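Local coordinates for protein Ufm1-specific protease (Caenorhabditis elegans, PDB 5EJJ) that hydrolyses, as a thiol protease, the peptide bond at the C-terminal end of the ubiquitin-like modifier Ufm1 and is required for localising certain odorant receptors to olfactory cilia, at residues F38-R43 / L123-S128; L69-E74 / Y257-E262; K184-F189 / I200-M205; E242-A247 / N265-N270. One frame throughout, in Å; residues are numbered along the deposited sequence.

Interaction 1 of 4, residues F38-R43 / L123-S128; sequences FGRKAR and LMEGAS
The guanidinium of R43 meets the carboxylate of E125 with OE1 at its edge and in its plane, while OE2 stands obliquely to it and the two flat groups are turned 46° against each other. One nitrogen serves both oxygens: R43 NH1 forms weak bonds to E125 OE1, 3.4 Å away and fairly straight at 159°, and to E125 OE2, 3.2 Å away but bent to 135°. Together they make a salt bridge. The guanidinium of R40 is used differently. A water at its edge, in plane, accepts from R40 NH2 at 2.7 Å and gives a weak bond to the backbone O of E125. R40 NH1 lies 4.3 Å from E125 OE1, which is well out of the guanidinium plane, so that charge alone acts there; NH1 bonds instead to Q45, and NE pairs with D72. The contact joins the end of strand 33-40, in the MPN region, to the loop leading into strand 127-139 of the neighbouring mixed sheet. Both chains must be long to span it: E125 runs extended with CG opposite the backbone N, and the bend at chi3 of R43 turns NH1 toward the carboxylate. An alanine at E125 is likely to leave R43 without its ionic mate and its guanidinium free to swing.

Interaction 2 of 4, residues L69-E74 / Y257-E262; sequences LSADIE and YKRSRE
The type I turn from S70 to I73, closed by the bond from I73 N to S70 O, lies against helix 253-280, with A71 and E262 nearest at 5.7 Å between their CA atoms. A71 sits where the turn comes closest, and its single methyl suits so narrow a gap. A71 CB points at the helix and rests 3.6 Å from R259 O and 4.0 Å from E262 CG. E262 holds CG opposite its backbone N (chi1 178°), which brings that carbon alongside A71, with A71 O 3.9 Å from E262 CG. A bend at chi2 (71°) then turns the carboxylate aside, where OE2 forms a salt bridge with R266. D72 offers its aliphatic part too: D72 CB touches R259 CD at 3.8 Å. The two charged ends do not pair, for D72 OD2 is taken by R40, whereas R259 gives NE to the carbonyl of P246 and NH2 to D251. A long side chain such as R259 can thus supply a greasy stem to the turn and a polar head to the strand end at P246 and the loop after it. R266, one turn on from E262, grips the carbonyls of L69 and I73. What results is a beta turn docked on a helix, joining the loop between helix 59-68 and strand 74-81 of the MPN region to the long helix of the UfSP2 N-terminal region.

Interaction 3 of 4, residues K184-F189 / I200-M205; sequences KYLDKF and IEFTAM
L186 puts one methyl, CD2, against two residues of strand 199-205: it lies 4.1 Å from I200 CD1 and approaches the F202 ring at its edge, near the ring plane, with CZ 4.4 Å away. Its stem leaves the backbone with CG opposite the carbonyl carbon, and chi2 of 78° turns the isopropyl group so that CD2 leads. The chains of L186 and I200 meet at a slant, methyl against methyl. I200 carries the second half of the contact one carbon nearer its backbone: I200 CG1 lies 4.1 Å from F189 CB. With CG1 anti to the carbonyl carbon (chi1 -48°) this branch heads for segment 184-189, and chi2 of 103° carries CD1 on to L186, a use well suited to a residue with a long arm on a branched stem. F202 does not aim its CB at the segment 184-189; the length of the phenyl ring brings CZ there, while the ring also packs on L171 and I173. F189 meets I200 chiefly through CB, its ring standing obliquely to that chain. One face of this ring is covered by K188 CG, 4.1 Å above its centre, and H169 adds an edge-to-face ring contact. The bond from D187 N to K184 O closes a type I turn that leads into the helix. Here aliphatic and aromatic side chains pack a turn and the short, weakly bonded helix 187-190 against strand 199-205, an inner strand of the five-stranded mixed sheet.

Interaction 4 of 4, residues E242-A247 / N265-N270; sequences EVVFPA and NRRANN
Strand 242-247 and helix 265-270 run with their directions 135° apart and their axes 9.1 Å from each other at closest approach, V243 and R267 being the nearest pair. R267 alone reaches across from the helix. Its chain bends at chi2 (-89°), which lays the stem along the strand and the guanidinium over a carbonyl: E242 O sits above one face, 3.5 Å from R267 NE. At the guanidinium's edge and in its plane a water accepts from R267 NE at 3.0 Å and from V244 N at 2.7 Å, so it satisfies a buried amide of this outermost strand. The carbon stem earns its place as well, with R267 CG 4.2 Å from V243 CG2 where the two side chains run past one another in opposing senses. R267 NH1 bonds to Q305. E242 OE1, which accepts from T292, lies 4.5 Å from R267 NH2 and well out of the guanidinium plane, so only the charges act. A leucine in place of R267 would probably deprive the water of one of its two donors and leave Q305 OE1 without R267 NH1. The contact is a helix packed across the edge strand of a mixed sheet, in a beta-alpha unit whose strand 235-247 and helix 253-280 are consecutive in the chain.

From the N terminus, the end of strand 33-40 opens interaction 1, and segment 69-74 opens interaction 2 before residues 123-128 close the first loop, so these two cross. Interaction 3, a short loop from 184-189 to 200-205, opens and closes within the long span of interaction 2. Segment 242-247 then opens interaction 4; residues 257-262 close interaction 2 before 265-270 close interaction 4, so these cross too, on one helix. Strands 199-205, 127-139 and 235-247 are neighbours in one sheet and unite interactions 3, 1 and 4. Interactions 1 and 2 attach the MPN region to this sheet and its helix, meeting each other at the backbone bond between G39 and E74, which joins strands 33-40 and 74-81.

Interaction 1 of 4, residues F38-R43 / L123-S128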
loop_
_atom_site.group_PDB
_atom_site.type_symbol
_atom_site.label_atom_id
_atom_site.label_comp_id
_atom_site.label_asym_id
_atom_site.label_seq_id
_atom_site.Cartn_x
_atom_site.Cartn_y
_atom_site.Cartn_z
ATOM N N PHE A 38 19.094 0.769 1.254
ATOM C CA PHE A 38 18.530 1.529 2.352
ATOM C C PHE A 38 18.133 0.565 3.451
ATOM O O PHE A 38 17.733 -0.563 3.172
ATOM C CB PHE A 38 17.315 2.299 1.874
ATOM C CG PHE A 38 17.631 3.396 0.912
ATOM C CD1 PHE A 38 18.106 4.618 1.370
ATOM C CD2 PHE A 38 17.432 3.224 -0.444
ATOM C CE1 PHE A 38 18.390 5.660 0.484
ATOM C CE2 PHE A 38 17.707 4.245 -1.339
ATOM C CZ PHE A 38 18.188 5.474 -0.879
ATOM N N GLY A 39 18.245 0.994 4.704
ATOM C CA GLY A 39 18.033 0.060 5.783
ATOM C C GLY A 39 18.063 0.665 7.158
ATOM O O GLY A 39 18.250 1.874 7.318
ATOM N N ARG A 40 17.853 -0.193 8.152
ATOM C CA ARG A 40 17.914 0.189 9.545
ATOM C C ARG A 40 19.342 -0.037 10.067
ATOM O O ARG A 40 19.716 -1.150 10.448
ATOM C CB ARG A 40 16.887 -0.613 10.337
ATOM C CG ARG A 40 15.448 -0.385 9.883
ATOM C CD ARG A 40 14.446 -1.329 10.574
ATOM N NE ARG A 40 13.080 -1.032 10.148
ATOM C CZ ARG A 40 12.148 -1.946 9.896
ATOM N NH1 ARG A 40 12.430 -3.233 10.023
ATOM N NH2 ARG A 40 10.929 -1.567 9.527
ATOM N N LYS A 41 20.132 1.035 10.062
ATOM C CA LYS A 41 21.571 0.990 10.312
ATOM C C LYS A 41 21.964 0.387 11.638
ATOM O O LYS A 41 22.964 -0.295 11.724
ATOM C CB LYS A 41 22.165 2.392 10.211
ATOM C CG LYS A 41 23.676 2.443 10.115
ATOM C CD LYS A 41 24.063 3.708 9.372
ATOM C CE LYS A 41 25.409 4.277 9.792
ATOM N NZ LYS A 41 25.388 5.768 9.567
ATOM N N ALA A 42 21.197 0.640 12.684
ATOM C CA ALA A 42 21.592 0.149 14.001
ATOM C C ALA A 42 21.508 -1.363 14.036
ATOM O O ALA A 42 22.455 -2.030 14.459
ATOM C CB ALA A 42 20.728 0.746 15.088
ATOM N N ARG A 43 20.385 -1.908 13.569
ATOM C CA ARG A 43 20.198 -3.353 13.625
ATOM C C ARG A 43 20.680 -4.081 12.379
ATOM O O ARG A 43 20.404 -5.260 12.205
ATOM C CB ARG A 43 18.762 -3.748 13.994
ATOM C CG ARG A 43 17.733 -3.456 12.969
ATOM C CD ARG A 43 16.363 -3.649 13.590
ATOM N NE ARG A 43 15.843 -5.008 13.452
ATOM C CZ ARG A 43 14.545 -5.282 13.312
ATOM N NH1 ARG A 43 13.662 -4.288 13.289
ATOM N NH2 ARG A 43 14.119 -6.539 13.198
ATOM N N LEU A 123 9.841 -8.826 7.790
ATOM C CA LEU A 123 8.402 -8.651 8.025
ATOM C C LEU A 123 8.021 -7.226 8.420
ATOM O O LEU A 123 8.852 -6.480 8.943
ATOM C CB LEU A 123 7.944 -9.582 9.147
ATOM C CG LEU A 123 8.189 -11.091 9.010
ATOM C CD1 LEU A 123 7.829 -11.812 10.293
ATOM C CD2 LEU A 123 7.424 -11.668 7.847
ATOM N N MET A 124 6.760 -6.843 8.195
ATOM C CA MET A 124 6.284 -5.548 8.681
ATOM C C MET A 124 6.422 -5.528 10.174
ATOM O O MET A 124 6.512 -6.572 10.807
ATOM C CB MET A 124 4.836 -5.297 8.304
ATOM C CG MET A 124 4.728 -4.577 7.007
ATOM S SD MET A 124 3.066 -4.579 6.371
ATOM C CE MET A 124 2.518 -6.195 6.931
ATOM N N GLU A 125 6.417 -4.340 10.746
ATOM C CA GLU A 125 6.699 -4.208 12.155
ATOM C C GLU A 125 6.289 -2.798 12.525
ATOM O O GLU A 125 6.499 -1.880 11.740
ATOM C CB GLU A 125 8.192 -4.373 12.339
ATOM C CG GLU A 125 8.625 -4.759 13.706
ATOM C CD GLU A 125 10.127 -5.007 13.766
ATOM O OE1 GLU A 125 10.662 -5.804 12.936
ATOM O OE2 GLU A 125 10.773 -4.381 14.641
ATOM N N GLY A 126 5.659 -2.631 13.685
ATOM C CA GLY A 126 5.393 -1.308 14.231
ATOM C C GLY A 126 4.061 -0.660 13.892
ATOM O O GLY A 126 3.324 -1.088 13.001
ATOM N N ALA A 127 3.749 0.397 14.628
ATOM C CA ALA A 127 2.575 1.207 14.330
ATOM C C ALA A 127 3.005 2.450 13.541
ATOM O O ALA A 127 4.192 2.768 13.481
ATOM C CB ALA A 127 1.873 1.598 15.618
ATOM N N SER A 128 2.048 3.132 12.920
ATOM C CA SER A 128 2.310 4.413 12.272
ATOM C C SER A 128 1.759 5.564 13.096
ATOM O O SER A 128 0.550 5.647 13.263
ATOM C CB SER A 128 1.641 4.463 10.902
ATOM O OG SER A 128 2.347 3.675 9.971
HETATM O O HOH W 1 8.427 -2.534 9.052
#

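Interaction 2 of 4, residues L69-E74 / Y257-E262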
loop_
_atom_site.group_PDB
_atom_site.type_symbol
_atom_site.label_atom_id
_atom_site.label_comp_id
_atom_site.label_asym_id
_atom_site.label_seq_id
_atom_site.Cartn_x
_atom_site.Cartn_y
_atom_site.Cartn_z
ATOM N N LEU A 69 11.430 7.526 2.085
ATOM C CA LEU A 69 11.370 6.347 2.923
ATOM C C LEU A 69 11.069 6.725 4.370
ATOM O O LEU A 69 11.215 7.883 4.763
ATOM C CB LEU A 69 12.690 5.608 2.832
ATOM C CG LEU A 69 13.103 5.453 1.379
ATOM C CD1 LEU A 69 14.434 4.783 1.296
ATOM C CD2 LEU A 69 12.075 4.634 0.674
ATOM N N SER A 70 10.637 5.744 5.156
ATOM C CA SER A 70 10.300 5.978 6.552
ATOM C C SER A 70 11.503 6.406 7.333
ATOM O O SER A 70 12.613 5.961 7.071
ATOM C CB SER A 70 9.707 4.741 7.202
ATOM O OG SER A 70 8.320 4.667 6.957
ATOM N N ALA A 71 11.241 7.248 8.326
ATOM C CA ALA A 71 12.255 8.008 9.038
ATOM C C ALA A 71 13.313 7.153 9.724
ATOM O O ALA A 71 14.435 7.619 9.921
ATOM C CB ALA A 71 11.604 8.937 10.019
ATOM N N ASP A 72 12.981 5.909 10.071
ATOM C CA ASP A 72 13.961 5.037 10.715
ATOM C C ASP A 72 14.956 4.397 9.738
ATOM O O ASP A 72 15.874 3.687 10.136
ATOM C CB ASP A 72 13.257 3.962 11.524
ATOM C CG ASP A 72 12.572 2.931 10.654
ATOM O OD1 ASP A 72 11.724 3.296 9.804
ATOM O OD2 ASP A 72 12.890 1.739 10.814
ATOM N N ILE A 73 14.775 4.668 8.457
ATOM C CA ILE A 73 15.538 4.030 7.410
ATOM C C ILE A 73 16.453 5.034 6.732
ATOM O O ILE A 73 16.059 6.150 6.435
ATOM C CB ILE A 73 14.568 3.454 6.395
ATOM C CG1 ILE A 73 13.804 2.317 7.045
ATOM C CG2 ILE A 73 15.275 2.973 5.151
ATOM C CD1 ILE A 73 13.036 1.489 6.078
ATOM N N GLU A 74 17.693 4.643 6.486
ATOM C CA GLU A 74 18.608 5.522 5.776
ATOM C C GLU A 74 19.484 4.740 4.816
ATOM O O GLU A 74 19.460 3.514 4.786
ATOM C CB GLU A 74 19.501 6.225 6.778
ATOM C CG GLU A 74 20.431 5.287 7.473
ATOM C CD GLU A 74 20.990 5.891 8.733
ATOM O OE1 GLU A 74 20.493 5.545 9.837
ATOM O OE2 GLU A 74 21.924 6.725 8.624
ATOM N N TYR A 257 10.707 10.921 19.490
ATOM C CA TYR A 257 10.849 12.330 19.144
ATOM C C TYR A 257 11.839 12.514 18.001
ATOM O O TYR A 257 11.541 13.223 17.031
ATOM C CB TYR A 257 11.231 13.168 20.364
ATOM C CG TYR A 257 11.919 14.470 20.015
ATOM C CD1 TYR A 257 11.178 15.595 19.653
ATOM C CD2 TYR A 257 13.311 14.576 20.051
ATOM C CE1 TYR A 257 11.804 16.783 19.329
ATOM C CE2 TYR A 257 13.944 15.748 19.719
ATOM C CZ TYR A 257 13.187 16.850 19.363
ATOM O OH TYR A 257 13.813 18.027 19.038
ATOM N N LYS A 258 12.997 11.861 18.092
ATOM C CA LYS A 258 13.948 11.935 16.995
ATOM C C LYS A 258 13.330 11.457 15.676
ATOM O O LYS A 258 13.671 11.980 14.621
ATOM C CB LYS A 258 15.245 11.191 17.300
ATOM C CG LYS A 258 15.755 11.404 18.712
ATOM C CD LYS A 258 17.288 11.420 18.792
ATOM C CE LYS A 258 17.863 12.776 18.326
ATOM N NZ LYS A 258 19.172 13.147 18.985
ATOM N N ARG A 259 12.402 10.503 15.720
ATOM C CA ARG A 259 11.791 10.018 14.480
ATOM C C ARG A 259 10.807 10.994 13.857
ATOM O O ARG A 259 10.854 11.246 12.653
ATOM C CB ARG A 259 11.143 8.651 14.662
ATOM C CG ARG A 259 12.074 7.534 14.234
ATOM C CD ARG A 259 11.331 6.288 13.802
ATOM N NE ARG A 259 10.804 5.554 14.944
ATOM C CZ ARG A 259 11.550 4.866 15.794
ATOM N NH1 ARG A 259 12.870 4.822 15.647
ATOM N NH2 ARG A 259 10.968 4.233 16.795
ATOM N N SER A 260 9.925 11.542 14.688
ATOM C CA SER A 260 8.913 12.509 14.263
ATOM C C SER A 260 9.578 13.674 13.551
ATOM O O SER A 260 9.068 14.212 12.576
ATOM C CB SER A 260 8.242 13.075 15.493
ATOM O OG SER A 260 9.187 13.913 16.148
ATOM N N ARG A 261 10.724 14.069 14.074
ATOM C CA ARG A 261 11.423 15.220 13.574
ATOM C C ARG A 261 12.011 14.912 12.214
ATOM O O ARG A 261 11.772 15.651 11.265
ATOM C CB ARG A 261 12.516 15.600 14.549
ATOM C CG ARG A 261 13.069 16.940 14.307
ATOM C CD ARG A 261 14.307 17.202 15.118
ATOM N NE ARG A 261 14.864 18.466 14.666
ATOM C CZ ARG A 261 15.880 18.573 13.817
ATOM N NH1 ARG A 261 16.496 17.478 13.363
ATOM N NH2 ARG A 261 16.290 19.781 13.445
ATOM N N GLU A 262 12.772 13.822 12.108
ATOM C CA GLU A 262 13.288 13.378 10.804
ATOM C C GLU A 262 12.163 13.168 9.791
ATOM O O GLU A 262 12.314 13.481 8.601
ATOM C CB GLU A 262 14.081 12.080 10.927
ATOM C CG GLU A 262 14.626 11.523 9.598
ATOM C CD GLU A 262 15.776 12.343 9.012
ATOM O OE1 GLU A 262 16.387 13.169 9.741
ATOM O OE2 GLU A 262 16.075 12.166 7.806
#

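Interaction 3 of 4, residues K184-F189 / I200-M205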
loop_
_atom_site.group_PDB
_atom_site.type_symbol
_atom_site.label_atom_id
_atom_site.label_comp_id
_atom_site.label_asym_id
_atom_site.label_seq_id
_atom_site.Cartn_x
_atom_site.Cartn_y
_atom_site.Cartn_z
ATOM N N LYS A 184 9.558 2.495 26.829
ATOM C CA LYS A 184 8.375 1.729 26.408
ATOM C C LYS A 184 7.125 2.593 26.171
ATOM O O LYS A 184 5.987 2.123 26.339
ATOM C CB LYS A 184 8.065 0.636 27.435
ATOM C CG LYS A 184 9.317 -0.012 28.008
ATOM C CD LYS A 184 9.461 -1.466 27.609
ATOM C CE LYS A 184 10.921 -1.918 27.736
ATOM N NZ LYS A 184 11.522 -2.326 26.413
ATOM N N TYR A 185 7.354 3.835 25.744
ATOM C CA TYR A 185 6.342 4.874 25.819
ATOM C C TYR A 185 5.028 4.559 25.105
ATOM O O TYR A 185 3.981 4.987 25.567
ATOM C CB TYR A 185 6.916 6.244 25.427
ATOM C CG TYR A 185 5.960 7.400 25.675
ATOM C CD1 TYR A 185 5.290 8.010 24.625
ATOM C CD2 TYR A 185 5.717 7.874 26.954
ATOM C CE1 TYR A 185 4.409 9.057 24.835
ATOM C CE2 TYR A 185 4.833 8.927 27.175
ATOM C CZ TYR A 185 4.177 9.516 26.108
ATOM O OH TYR A 185 3.284 10.563 26.303
ATOM N N LEU A 186 5.049 3.808 24.009
ATOM C CA LEU A 186 3.764 3.450 23.373
ATOM C C LEU A 186 3.520 1.948 23.201
ATOM O O LEU A 186 2.639 1.555 22.404
ATOM C CB LEU A 186 3.557 4.124 22.005
ATOM C CG LEU A 186 3.538 5.624 21.762
ATOM C CD1 LEU A 186 4.958 6.111 21.760
ATOM C CD2 LEU A 186 2.913 5.898 20.420
ATOM N N ASP A 187 4.272 1.130 23.945
ATOM C CA ASP A 187 4.210 -0.318 23.799
ATOM C C ASP A 187 2.797 -0.869 23.781
ATOM O O ASP A 187 2.482 -1.759 22.988
ATOM C CB ASP A 187 5.023 -0.995 24.873
ATOM C CG ASP A 187 6.495 -0.915 24.603
ATOM O OD1 ASP A 187 6.878 -0.110 23.731
ATOM O OD2 ASP A 187 7.275 -1.646 25.260
ATOM N N LYS A 188 1.948 -0.328 24.643
ATOM C CA LYS A 188 0.532 -0.660 24.633
ATOM C C LYS A 188 -0.064 -0.620 23.214
ATOM O O LYS A 188 -0.908 -1.446 22.869
ATOM C CB LYS A 188 -0.229 0.270 25.596
ATOM C CG LYS A 188 -1.726 0.386 25.302
ATOM C CD LYS A 188 -2.501 1.065 26.438
ATOM C CE LYS A 188 -2.101 2.531 26.653
ATOM N NZ LYS A 188 -3.259 3.393 27.108
ATOM N N PHE A 189 0.398 0.315 22.380
ATOM C CA PHE A 189 -0.203 0.523 21.055
ATOM C C PHE A 189 0.570 -0.106 19.920
ATOM O O PHE A 189 0.015 -0.344 18.852
ATOM C CB PHE A 189 -0.283 2.007 20.710
ATOM C CG PHE A 189 -0.985 2.837 21.723
ATOM C CD1 PHE A 189 -0.274 3.427 22.755
ATOM C CD2 PHE A 189 -2.356 3.059 21.625
ATOM C CE1 PHE A 189 -0.923 4.200 23.687
ATOM C CE2 PHE A 189 -3.005 3.833 22.552
ATOM C CZ PHE A 189 -2.289 4.408 23.587
ATOM N N ILE A 200 -1.669 5.689 15.487
ATOM C CA ILE A 200 -1.845 6.649 16.579
ATOM C C ILE A 200 -1.809 8.095 16.026
ATOM O O ILE A 200 -0.733 8.612 15.694
ATOM C CB ILE A 200 -0.705 6.507 17.627
ATOM C CG1 ILE A 200 -0.496 5.052 18.000
ATOM C CG2 ILE A 200 -0.969 7.319 18.879
ATOM C CD1 ILE A 200 0.706 4.450 17.341
ATOM N N GLU A 201 -2.968 8.749 15.930
ATOM C CA GLU A 201 -3.043 10.127 15.427
ATOM C C GLU A 201 -2.703 11.198 16.472
ATOM O O GLU A 201 -3.224 11.147 17.573
ATOM C CB GLU A 201 -4.440 10.384 14.899
ATOM C CG GLU A 201 -4.661 11.761 14.322
ATOM C CD GLU A 201 -5.847 11.791 13.342
ATOM O OE1 GLU A 201 -6.639 12.763 13.405
ATOM O OE2 GLU A 201 -5.981 10.848 12.505
ATOM N N PHE A 202 -1.841 12.164 16.130
ATOM C CA PHE A 202 -1.521 13.304 17.022
ATOM C C PHE A 202 -1.876 14.669 16.435
ATOM O O PHE A 202 -2.084 14.825 15.227
ATOM C CB PHE A 202 -0.044 13.381 17.373
ATOM C CG PHE A 202 0.483 12.201 18.111
ATOM C CD1 PHE A 202 0.645 10.979 17.471
ATOM C CD2 PHE A 202 0.908 12.329 19.422
ATOM C CE1 PHE A 202 1.195 9.893 18.138
ATOM C CE2 PHE A 202 1.460 11.247 20.117
ATOM C CZ PHE A 202 1.602 10.032 19.472
ATOM N N THR A 203 -1.924 15.667 17.312
ATOM C CA THR A 203 -2.085 17.044 16.877
ATOM C C THR A 203 -0.732 17.723 16.968
ATOM O O THR A 203 -0.079 17.667 18.015
ATOM C CB THR A 203 -3.103 17.787 17.719
ATOM O OG1 THR A 203 -4.415 17.337 17.364
ATOM C CG2 THR A 203 -3.015 19.268 17.429
ATOM N N ALA A 204 -0.279 18.325 15.871
ATOM C CA ALA A 204 1.051 18.935 15.883
ATOM C C ALA A 204 0.941 20.408 16.256
ATOM O O ALA A 204 0.070 21.142 15.753
ATOM C CB ALA A 204 1.765 18.759 14.553
ATOM N N MET A 205 1.820 20.829 17.156
ATOM C CA MET A 205 1.692 22.128 17.773
ATOM C C MET A 205 3.021 22.833 17.873
ATOM O O MET A 205 4.070 22.226 17.724
ATOM C CB MET A 205 1.085 21.959 19.149
ATOM C CG MET A 205 -0.317 21.472 19.045
ATOM S SD MET A 205 -1.082 21.177 20.613
ATOM C CE MET A 205 0.271 20.429 21.516
#

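Interaction 4 of 4, residues E242-A247 / N265-N270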
loop_
_atom_site.group_PDB
_atom_site.type_symbol
_atom_site.label_atom_id
_atom_site.label_comp_id
_atom_site.label_asym_id
_atom_site.label_seq_id
_atom_site.Cartn_x
_atom_site.Cartn_y
_atom_site.Cartn_z
ATOM N N GLU A 242 -0.083 15.124 5.672
ATOM C CA GLU A 242 0.286 14.083 6.621
ATOM C C GLU A 242 1.764 14.129 6.908
ATOM O O GLU A 242 2.558 14.470 6.038
ATOM C CB GLU A 242 0.035 12.706 6.021
ATOM C CG GLU A 242 -1.407 12.341 5.728
ATOM C CD GLU A 242 -1.575 10.871 5.252
ATOM O OE1 GLU A 242 -0.705 10.369 4.473
ATOM O OE2 GLU A 242 -2.579 10.221 5.670
ATOM N N VAL A 243 2.142 13.758 8.124
ATOM C CA VAL A 243 3.509 13.350 8.386
ATOM C C VAL A 243 3.466 12.070 9.219
ATOM O O VAL A 243 2.963 12.069 10.342
ATOM C CB VAL A 243 4.305 14.427 9.102
ATOM C CG1 VAL A 243 5.710 13.959 9.342
ATOM C CG2 VAL A 243 4.330 15.687 8.279
ATOM N N VAL A 244 3.986 10.979 8.647
ATOM C CA VAL A 244 3.884 9.643 9.228
ATOM C C VAL A 244 5.242 9.128 9.650
ATOM O O VAL A 244 6.185 9.164 8.870
ATOM C CB VAL A 244 3.341 8.652 8.217
ATOM C CG1 VAL A 244 3.070 7.362 8.897
ATOM C CG2 VAL A 244 2.088 9.186 7.580
ATOM N N PHE A 245 5.347 8.654 10.889
ATOM C CA PHE A 245 6.573 8.016 11.368
ATOM C C PHE A 245 6.284 6.759 12.199
ATOM O O PHE A 245 5.278 6.697 12.905
ATOM C CB PHE A 245 7.427 8.999 12.148
ATOM C CG PHE A 245 6.798 9.507 13.418
ATOM C CD1 PHE A 245 5.932 10.594 13.399
ATOM C CD2 PHE A 245 7.123 8.938 14.650
ATOM C CE1 PHE A 245 5.384 11.094 14.582
ATOM C CE2 PHE A 245 6.569 9.429 15.841
ATOM C CZ PHE A 245 5.697 10.511 15.801
ATOM N N PRO A 246 7.153 5.739 12.093
ATOM C CA PRO A 246 6.934 4.473 12.793
ATOM C C PRO A 246 7.092 4.512 14.310
ATOM O O PRO A 246 8.049 5.070 14.824
ATOM C CB PRO A 246 7.996 3.557 12.185
ATOM C CG PRO A 246 8.976 4.450 11.617
ATOM C CD PRO A 246 8.237 5.614 11.115
ATOM N N ALA A 247 6.128 3.897 14.997
ATOM C CA ALA A 247 6.182 3.583 16.427
ATOM C C ALA A 247 6.525 2.105 16.588
ATOM O O ALA A 247 5.673 1.239 16.347
ATOM C CB ALA A 247 4.829 3.832 17.033
ATOM N N ASN A 265 11.126 16.534 8.523
ATOM C CA ASN A 265 12.119 17.126 7.648
ATOM C C ASN A 265 12.146 16.484 6.259
ATOM O O ASN A 265 12.357 17.177 5.269
ATOM C CB ASN A 265 13.508 17.145 8.281
ATOM C CG ASN A 265 13.570 17.983 9.561
ATOM O OD1 ASN A 265 12.666 18.765 9.869
ATOM N ND2 ASN A 265 14.651 17.818 10.312
ATOM N N ARG A 266 11.892 15.178 6.172
ATOM C CA ARG A 266 11.922 14.489 4.883
ATOM C C ARG A 266 10.760 14.917 4.006
ATOM O O ARG A 266 10.903 15.087 2.798
ATOM C CB ARG A 266 11.899 12.980 5.081
ATOM C CG ARG A 266 13.150 12.445 5.735
ATOM C CD ARG A 266 13.249 10.968 5.643
ATOM N NE ARG A 266 14.504 10.493 6.199
ATOM C CZ ARG A 266 14.784 9.211 6.419
ATOM N NH1 ARG A 266 13.903 8.267 6.139
ATOM N NH2 ARG A 266 15.943 8.864 6.927
ATOM N N ARG A 267 9.597 15.084 4.613
ATOM C CA ARG A 267 8.447 15.568 3.874
ATOM C C ARG A 267 8.675 16.969 3.318
ATOM O O ARG A 267 8.203 17.282 2.234
ATOM C CB ARG A 267 7.225 15.594 4.780
ATOM C CG ARG A 267 6.625 14.267 5.068
ATOM C CD ARG A 267 5.605 13.934 4.017
ATOM N NE ARG A 267 5.023 12.625 4.277
ATOM C CZ ARG A 267 4.182 12.003 3.462
ATOM N NH1 ARG A 267 3.817 12.562 2.312
ATOM N NH2 ARG A 267 3.719 10.806 3.803
ATOM N N ALA A 268 9.358 17.826 4.080
ATOM C CA ALA A 268 9.650 19.175 3.593
ATOM C C ALA A 268 10.623 19.101 2.417
ATOM O O ALA A 268 10.363 19.670 1.367
ATOM C CB ALA A 268 10.194 20.047 4.684
ATOM N N ASN A 269 11.722 18.373 2.585
ATOM C CA ASN A 269 12.664 18.165 1.504
ATOM C C ASN A 269 12.006 17.575 0.259
ATOM O O ASN A 269 12.342 17.935 -0.861
ATOM C CB ASN A 269 13.797 17.259 1.968
ATOM C CG ASN A 269 14.595 17.860 3.124
ATOM O OD1 ASN A 269 14.636 19.084 3.310
ATOM N ND2 ASN A 269 15.240 16.993 3.910
ATOM N N ASN A 270 11.062 16.665 0.461
ATOM C CA ASN A 270 10.340 16.065 -0.641
ATOM C C ASN A 270 9.507 17.088 -1.381
ATOM O O ASN A 270 9.466 17.067 -2.599
ATOM C CB ASN A 270 9.439 14.938 -0.150
ATOM C CG ASN A 270 9.179 13.886 -1.226
ATOM O OD1 ASN A 270 8.195 13.959 -1.975
ATOM N ND2 ASN A 270 10.078 12.907 -1.320
HETATM O O HOH W 2 5.704 10.869 6.597
#